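Long-range contact in glucan-binding protein C, GbpC (Streptococcus mutans UA159, PDB 5UQZ), which probably binds glucan at the cell surface and mediates both sucrose-independent and sucrose-dependent adherence of the bacterium: residues G63-E77 against I132-N145. Numbering follows the deposited sequence. Where two conformers were deposited one is given.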
loop_
_atom_site.group_PDB
_atom_site.type_symbol
_atom_site.label_atom_id
_atom_site.label_comp_id
_atom_site.label_asym_id
_atom_site.label_seq_id
_atom_site.Cartn_x
_atom_site.Cartn_y
_atom_site.Cartn_z
ATOM N N GLY A 63 -15.485 8.960 11.373
ATOM C CA GLY A 63 -16.038 10.241 10.992
ATOM C C GLY A 63 -15.252 10.926 9.893
ATOM O O GLY A 63 -15.653 12.019 9.467
ATOM N N LEU A 64 -14.144 10.341 9.453
ATOM C CA LEU A 64 -13.297 10.956 8.440
ATOM C C LEU A 64 -13.682 10.378 7.080
ATOM O O LEU A 64 -13.732 9.157 6.914
ATOM C CB LEU A 64 -11.832 10.644 8.717
ATOM C CG LEU A 64 -10.857 11.249 7.675
ATOM C CD1 LEU A 64 -10.801 12.759 7.772
ATOM C CD2 LEU A 64 -9.450 10.672 7.924
ATOM N N VAL A 65 -13.903 11.263 6.109
ATOM C CA VAL A 65 -14.024 10.899 4.705
ATOM C C VAL A 65 -12.886 11.621 3.994
ATOM O O VAL A 65 -12.904 12.849 3.889
ATOM C CB VAL A 65 -15.405 11.279 4.128
ATOM C CG1 VAL A 65 -15.468 10.871 2.669
ATOM C CG2 VAL A 65 -16.534 10.645 4.962
ATOM N N PHE A 66 -11.886 10.874 3.559
ATOM C CA PHE A 66 -10.668 11.446 2.995
ATOM C C PHE A 66 -10.087 10.365 2.096
ATOM O O PHE A 66 -9.182 9.614 2.465
ATOM C CB PHE A 66 -9.727 11.824 4.128
ATOM C CG PHE A 66 -8.408 12.432 3.653
ATOM C CD1 PHE A 66 -8.385 13.580 2.861
ATOM C CD2 PHE A 66 -7.212 11.873 4.020
ATOM C CE1 PHE A 66 -7.159 14.126 2.456
ATOM C CE2 PHE A 66 -6.005 12.424 3.635
ATOM C CZ PHE A 66 -5.994 13.553 2.872
ATOM N N ILE A 67 -10.666 10.249 0.911
ATOM C CA ILE A 67 -10.359 9.113 0.055
ATOM C C ILE A 67 -10.010 9.461 -1.357
ATOM O O ILE A 67 -9.291 8.704 -2.021
ATOM C CB ILE A 67 -11.437 8.047 0.094
ATOM C CG1 ILE A 67 -11.063 6.842 -0.761
ATOM C CG2 ILE A 67 -12.649 8.576 -0.295
ATOM C CD1 ILE A 67 -9.545 6.383 -0.486
ATOM N N ASN A 68 -10.523 10.549 -1.864
ATOM C CA ASN A 68 -10.342 10.845 -3.293
ATOM C C ASN A 68 -10.300 12.355 -3.448
ATOM O O ASN A 68 -11.324 12.973 -3.213
ATOM C CB ASN A 68 -11.602 10.228 -4.003
ATOM C CG ASN A 68 -11.799 10.624 -5.457
ATOM O OD1 ASN A 68 -10.900 10.466 -6.280
ATOM N ND2 ASN A 68 -13.044 11.044 -5.802
ATOM N N GLU A 69 -9.160 12.940 -3.839
ATOM C CA GLU A 69 -9.071 14.391 -4.017
ATOM C C GLU A 69 -8.325 14.668 -5.307
ATOM O O GLU A 69 -7.188 15.160 -5.322
ATOM C CB GLU A 69 -8.409 15.060 -2.808
ATOM C CG GLU A 69 -9.333 15.047 -1.571
ATOM C CD GLU A 69 -10.631 15.845 -1.780
ATOM O OE1 GLU A 69 -10.757 16.627 -2.754
ATOM O OE2 GLU A 69 -11.561 15.696 -0.937
ATOM N N PRO A 70 -8.966 14.377 -6.445
ATOM C CA PRO A 70 -8.252 14.421 -7.724
ATOM C C PRO A 70 -8.056 15.830 -8.257
ATOM O O PRO A 70 -7.357 16.004 -9.257
ATOM C CB PRO A 70 -9.162 13.594 -8.669
ATOM C CG PRO A 70 -10.522 13.815 -8.106
ATOM C CD PRO A 70 -10.349 13.898 -6.591
ATOM N N GLU A 71 -8.631 16.845 -7.619
ATOM C CA GLU A 71 -8.478 18.237 -8.032
ATOM C C GLU A 71 -7.475 18.984 -7.175
ATOM O O GLU A 71 -7.291 20.177 -7.394
ATOM C CB GLU A 71 -9.835 18.990 -7.962
ATOM C CG GLU A 71 -10.928 18.291 -8.715
ATOM C CD GLU A 71 -12.278 18.972 -8.597
ATOM O OE1 GLU A 71 -12.364 20.209 -8.458
ATOM O OE2 GLU A 71 -13.302 18.261 -8.690
ATOM N N ALA A 72 -6.883 18.333 -6.186
ATOM C CA ALA A 72 -6.077 19.071 -5.213
ATOM C C ALA A 72 -4.821 19.634 -5.878
ATOM O O ALA A 72 -4.285 19.060 -6.837
ATOM C CB ALA A 72 -5.706 18.166 -4.056
ATOM N N LYS A 73 -4.341 20.750 -5.333
ATOM C CA LYS A 73 -3.098 21.353 -5.792
ATOM C C LYS A 73 -2.188 21.573 -4.587
ATOM O O LYS A 73 -2.643 21.639 -3.442
ATOM C CB LYS A 73 -3.377 22.645 -6.552
ATOM C CG LYS A 73 -3.922 23.722 -5.700
ATOM C CD LYS A 73 -3.956 25.039 -6.506
ATOM C CE LYS A 73 -4.655 26.140 -5.771
ATOM N NZ LYS A 73 -3.836 26.599 -4.609
ATOM N N LEU A 74 -0.897 21.726 -4.890
ATOM C CA LEU A 74 0.172 21.689 -3.904
ATOM C C LEU A 74 0.909 23.008 -3.762
ATOM O O LEU A 74 1.205 23.659 -4.759
ATOM C CB LEU A 74 1.335 20.862 -4.556
ATOM C CG LEU A 74 1.044 19.399 -4.749
ATOM C CD1 LEU A 74 2.039 18.739 -5.685
ATOM C CD2 LEU A 74 0.942 18.634 -3.423
ATOM N N SER A 75 1.337 23.311 -2.537
ATOM C CA SER A 75 2.292 24.359 -2.219
ATOM C C SER A 75 3.322 23.732 -1.302
ATOM O O SER A 75 2.953 23.117 -0.296
ATOM C CB SER A 75 1.580 25.514 -1.482
ATOM O OG SER A 75 2.477 26.559 -1.178
ATOM N N ILE A 76 4.597 23.844 -1.665
ATOM C CA ILE A 76 5.640 23.060 -1.013
ATOM C C ILE A 76 6.671 24.010 -0.426
ATOM O O ILE A 76 7.158 24.900 -1.129
ATOM C CB ILE A 76 6.304 22.095 -2.023
ATOM C CG1 ILE A 76 5.292 21.171 -2.687
ATOM C CG2 ILE A 76 7.423 21.305 -1.362
ATOM C CD1 ILE A 76 5.842 20.476 -3.954
ATOM N N GLU A 77 7.026 23.784 0.830
ATOM C CA GLU A 77 8.071 24.524 1.497
ATOM C C GLU A 77 9.136 23.561 1.997
ATOM O O GLU A 77 8.834 22.469 2.479
ATOM C CB GLU A 77 7.502 25.299 2.690
ATOM C CG GLU A 77 8.504 26.272 3.311
ATOM C CD GLU A 77 7.976 27.046 4.516
ATOM O OE1 GLU A 77 6.809 26.836 4.942
ATOM O OE2 GLU A 77 8.737 27.888 5.056
ATOM N N ILE A 132 10.013 19.047 5.377
ATOM C CA ILE A 132 9.296 19.769 4.358
ATOM C C ILE A 132 7.835 19.862 4.757
ATOM O O ILE A 132 7.333 19.066 5.553
ATOM C CB ILE A 132 9.470 19.136 2.979
ATOM C CG1 ILE A 132 8.674 17.869 2.828
ATOM C CG2 ILE A 132 10.958 18.930 2.695
ATOM C CD1 ILE A 132 8.647 17.250 1.439
ATOM N N SER A 133 7.147 20.873 4.227
ATOM C CA SER A 133 5.751 21.089 4.530
ATOM C C SER A 133 4.974 21.248 3.240
ATOM O O SER A 133 5.285 22.133 2.440
ATOM C CB SER A 133 5.666 22.315 5.440
ATOM O OG SER A 133 4.380 22.529 5.906
ATOM N N VAL A 134 3.957 20.426 3.070
ATOM C CA VAL A 134 3.176 20.448 1.836
ATOM C C VAL A 134 1.750 20.824 2.174
ATOM O O VAL A 134 1.102 20.172 3.008
ATOM C CB VAL A 134 3.200 19.079 1.141
ATOM C CG1 VAL A 134 2.432 19.129 -0.175
ATOM C CG2 VAL A 134 4.641 18.601 0.924
ATOM N N THR A 135 1.249 21.893 1.552
ATOM C CA THR A 135 -0.139 22.323 1.748
ATOM C C THR A 135 -0.923 21.983 0.510
ATOM O O THR A 135 -0.540 22.371 -0.598
ATOM C CB THR A 135 -0.184 23.830 2.027
ATOM O OG1 THR A 135 0.587 24.093 3.241
ATOM C CG2 THR A 135 -1.588 24.302 2.252
ATOM N N TYR A 136 -2.036 21.273 0.716
ATOM C CA TYR A 136 -2.889 20.828 -0.375
ATOM C C TYR A 136 -4.212 21.567 -0.270
ATOM O O TYR A 136 -4.858 21.590 0.805
ATOM C CB TYR A 136 -3.185 19.335 -0.249
ATOM C CG TYR A 136 -1.985 18.404 -0.170
ATOM C CD1 TYR A 136 -1.302 18.201 1.025
ATOM C CD2 TYR A 136 -1.540 17.693 -1.319
ATOM C CE1 TYR A 136 -0.251 17.307 1.122
ATOM C CE2 TYR A 136 -0.515 16.774 -1.214
ATOM C CZ TYR A 136 0.122 16.574 0.005
ATOM O OH TYR A 136 1.111 15.646 0.146
ATOM N N ASP A 137 -4.642 22.179 -1.355
ATOM C CA ASP A 137 -5.960 22.787 -1.337
ATOM C C ASP A 137 -6.698 22.463 -2.617
ATOM O O ASP A 137 -6.238 21.652 -3.410
ATOM C CB ASP A 137 -6.011 24.209 -0.814
ATOM C CG ASP A 137 -5.233 25.120 -1.657
ATOM O OD1 ASP A 137 -4.723 24.712 -2.673
ATOM O OD2 ASP A 137 -5.166 26.309 -1.345
ATOM N N ASN A 138 -7.884 23.061 -2.793
ATOM C CA ASN A 138 -8.904 22.547 -3.720
ATOM C C ASN A 138 -9.336 21.132 -3.310
ATOM O O ASN A 138 -9.190 20.156 -4.052
ATOM C CB ASN A 138 -8.497 22.618 -5.202
ATOM C CG ASN A 138 -9.706 22.723 -6.094
ATOM O OD1 ASN A 138 -10.826 22.783 -5.637
ATOM N ND2 ASN A 138 -9.479 22.951 -7.362
ATOM N N ILE A 139 -9.870 21.061 -2.077
ATOM C CA ILE A 139 -10.340 19.814 -1.443
ATOM C C ILE A 139 -11.852 19.846 -1.565
ATOM O O ILE A 139 -12.520 20.776 -1.067
ATOM C CB ILE A 139 -9.913 19.763 0.027
ATOM C CG1 ILE A 139 -8.404 20.013 0.200
ATOM C CG2 ILE A 139 -10.326 18.427 0.621
ATOM C CD1 ILE A 139 -7.501 19.126 -0.600
ATOM N N VAL A 140 -12.393 18.837 -2.281
ATOM C CA VAL A 140 -13.776 18.911 -2.730
ATOM C C VAL A 140 -14.660 17.812 -2.191
ATOM O O VAL A 140 -15.893 17.994 -2.204
ATOM C CB VAL A 140 -13.877 18.957 -4.277
ATOM C CG1 VAL A 140 -13.047 20.072 -4.823
ATOM C CG2 VAL A 140 -13.561 17.627 -4.943
ATOM N N ASN A 141 -14.099 16.695 -1.699
ATOM C CA ASN A 141 -14.873 15.488 -1.361
ATOM C C ASN A 141 -14.752 15.101 0.092
ATOM O O ASN A 141 -15.256 14.020 0.420
ATOM C CB ASN A 141 -14.371 14.292 -2.181
ATOM C CG ASN A 141 -14.640 14.461 -3.647
ATOM O OD1 ASN A 141 -15.697 14.945 -4.034
ATOM N ND2 ASN A 141 -13.661 14.081 -4.482
ATOM N N SER A 142 -14.026 15.831 0.919
ATOM C CA SER A 142 -13.589 15.312 2.202
ATOM C C SER A 142 -14.216 16.065 3.375
ATOM O O SER A 142 -14.511 17.265 3.283
ATOM C CB SER A 142 -12.058 15.349 2.294
ATOM O OG SER A 142 -11.501 14.475 1.322
ATOM N N LYS A 143 -14.378 15.355 4.503
ATOM C CA LYS A 143 -14.943 15.973 5.698
ATOM C C LYS A 143 -14.468 15.187 6.905
ATOM O O LYS A 143 -14.032 14.031 6.792
ATOM C CB LYS A 143 -16.473 15.979 5.654
ATOM C CG LYS A 143 -17.111 14.635 5.678
ATOM C CD LYS A 143 -18.633 14.729 5.792
ATOM C CE LYS A 143 -19.236 13.300 5.850
ATOM N NZ LYS A 143 -20.647 13.304 6.365
ATOM N N TYR A 144 -14.599 15.809 8.071
ATOM C CA TYR A 144 -14.356 15.111 9.344
ATOM C C TYR A 144 -15.480 15.493 10.293
ATOM O O TYR A 144 -15.641 16.676 10.596
ATOM C CB TYR A 144 -13.002 15.519 9.942
ATOM C CG TYR A 144 -12.839 14.941 11.317
ATOM C CD1 TYR A 144 -12.473 13.599 11.490
ATOM C CD2 TYR A 144 -13.084 15.714 12.434
ATOM C CE1 TYR A 144 -12.371 13.033 12.772
ATOM C CE2 TYR A 144 -12.951 15.170 13.736
ATOM C CZ TYR A 144 -12.597 13.810 13.902
ATOM O OH TYR A 144 -12.439 13.229 15.143
ATOM N N ASN A 145 -16.215 14.504 10.775
ATOM C CA ASN A 145 -17.349 14.757 11.686
ATOM C C ASN A 145 -18.220 15.908 11.170
ATOM O O ASN A 145 -18.581 16.844 11.896
ATOM C CB ASN A 145 -16.847 14.995 13.120
ATOM C CG ASN A 145 -16.500 13.672 13.822
ATOM O OD1 ASN A 145 -16.817 12.582 13.337
ATOM N ND2 ASN A 145 -15.841 13.778 14.971
HETATM O O HOH W 1 -12.561 12.093 0.022
HETATM O O HOH W 2 -9.700 17.515 -5.033
HETATM O O HOH W 3 -11.674 22.768 -9.382
HETATM O O HOH W 4 -3.438 28.294 -2.387
HETATM O O HOH W 5 4.317 25.653 5.036
#
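Glu69 reaches across from the loop between two antiparallel ladders and grips residues 140-142 through its carboxylate. A bend at chi2 (-63°) folds the chain back so that OE1 takes the Val140 backbone N at 2.8 Å, on the syn side but 27° out of the carboxylate plane. OE2 accepts twice: its syn lone pair faces Asn141 N, and its anti lone pair receives the hydroxyl of Ser142, with OG to OE2 2.6 Å. A water donates to OE1 and to Asn138 O while accepting from Glu71 N. Beside this cluster, Asn141 ND2 donates to Asn68 O (2.9 Å), the acceptor lying in the plane of the Asn141 amide.

Hydrogen-bonded antiparallel pairs run on both flanks: Val65 with Lys143 in a small three-stranded sheet, and Lys73, Ser75 and Glu77 with Asp137, Thr135 and Ser133 in the large sheet of the GbpC-family beta-supersandwich, the register shifting by two between them. Lys73 NZ also forms a salt bridge to Asp137 OD1 (2.8 Å), whose syn lone pair it meets, and a water that donates to Asp137 OD2 accepts a weak bond from the same NZ.

Apolar contacts lie on the other face of the longer ladder. Leu74 CD2 packs against Val134 CG1 (3.6 Å) and obliquely against the Tyr136 ring; Leu74 also touches Thr122 of strand 122-127, and Val134 and Tyr136 touch Leu172.

With its buried carboxylate engaged by two backbone N-H groups, the Ser142 hydroxyl and a water, Glu69 is probably ionised, and these bonds probably help hold the two loops together where the sheets meet.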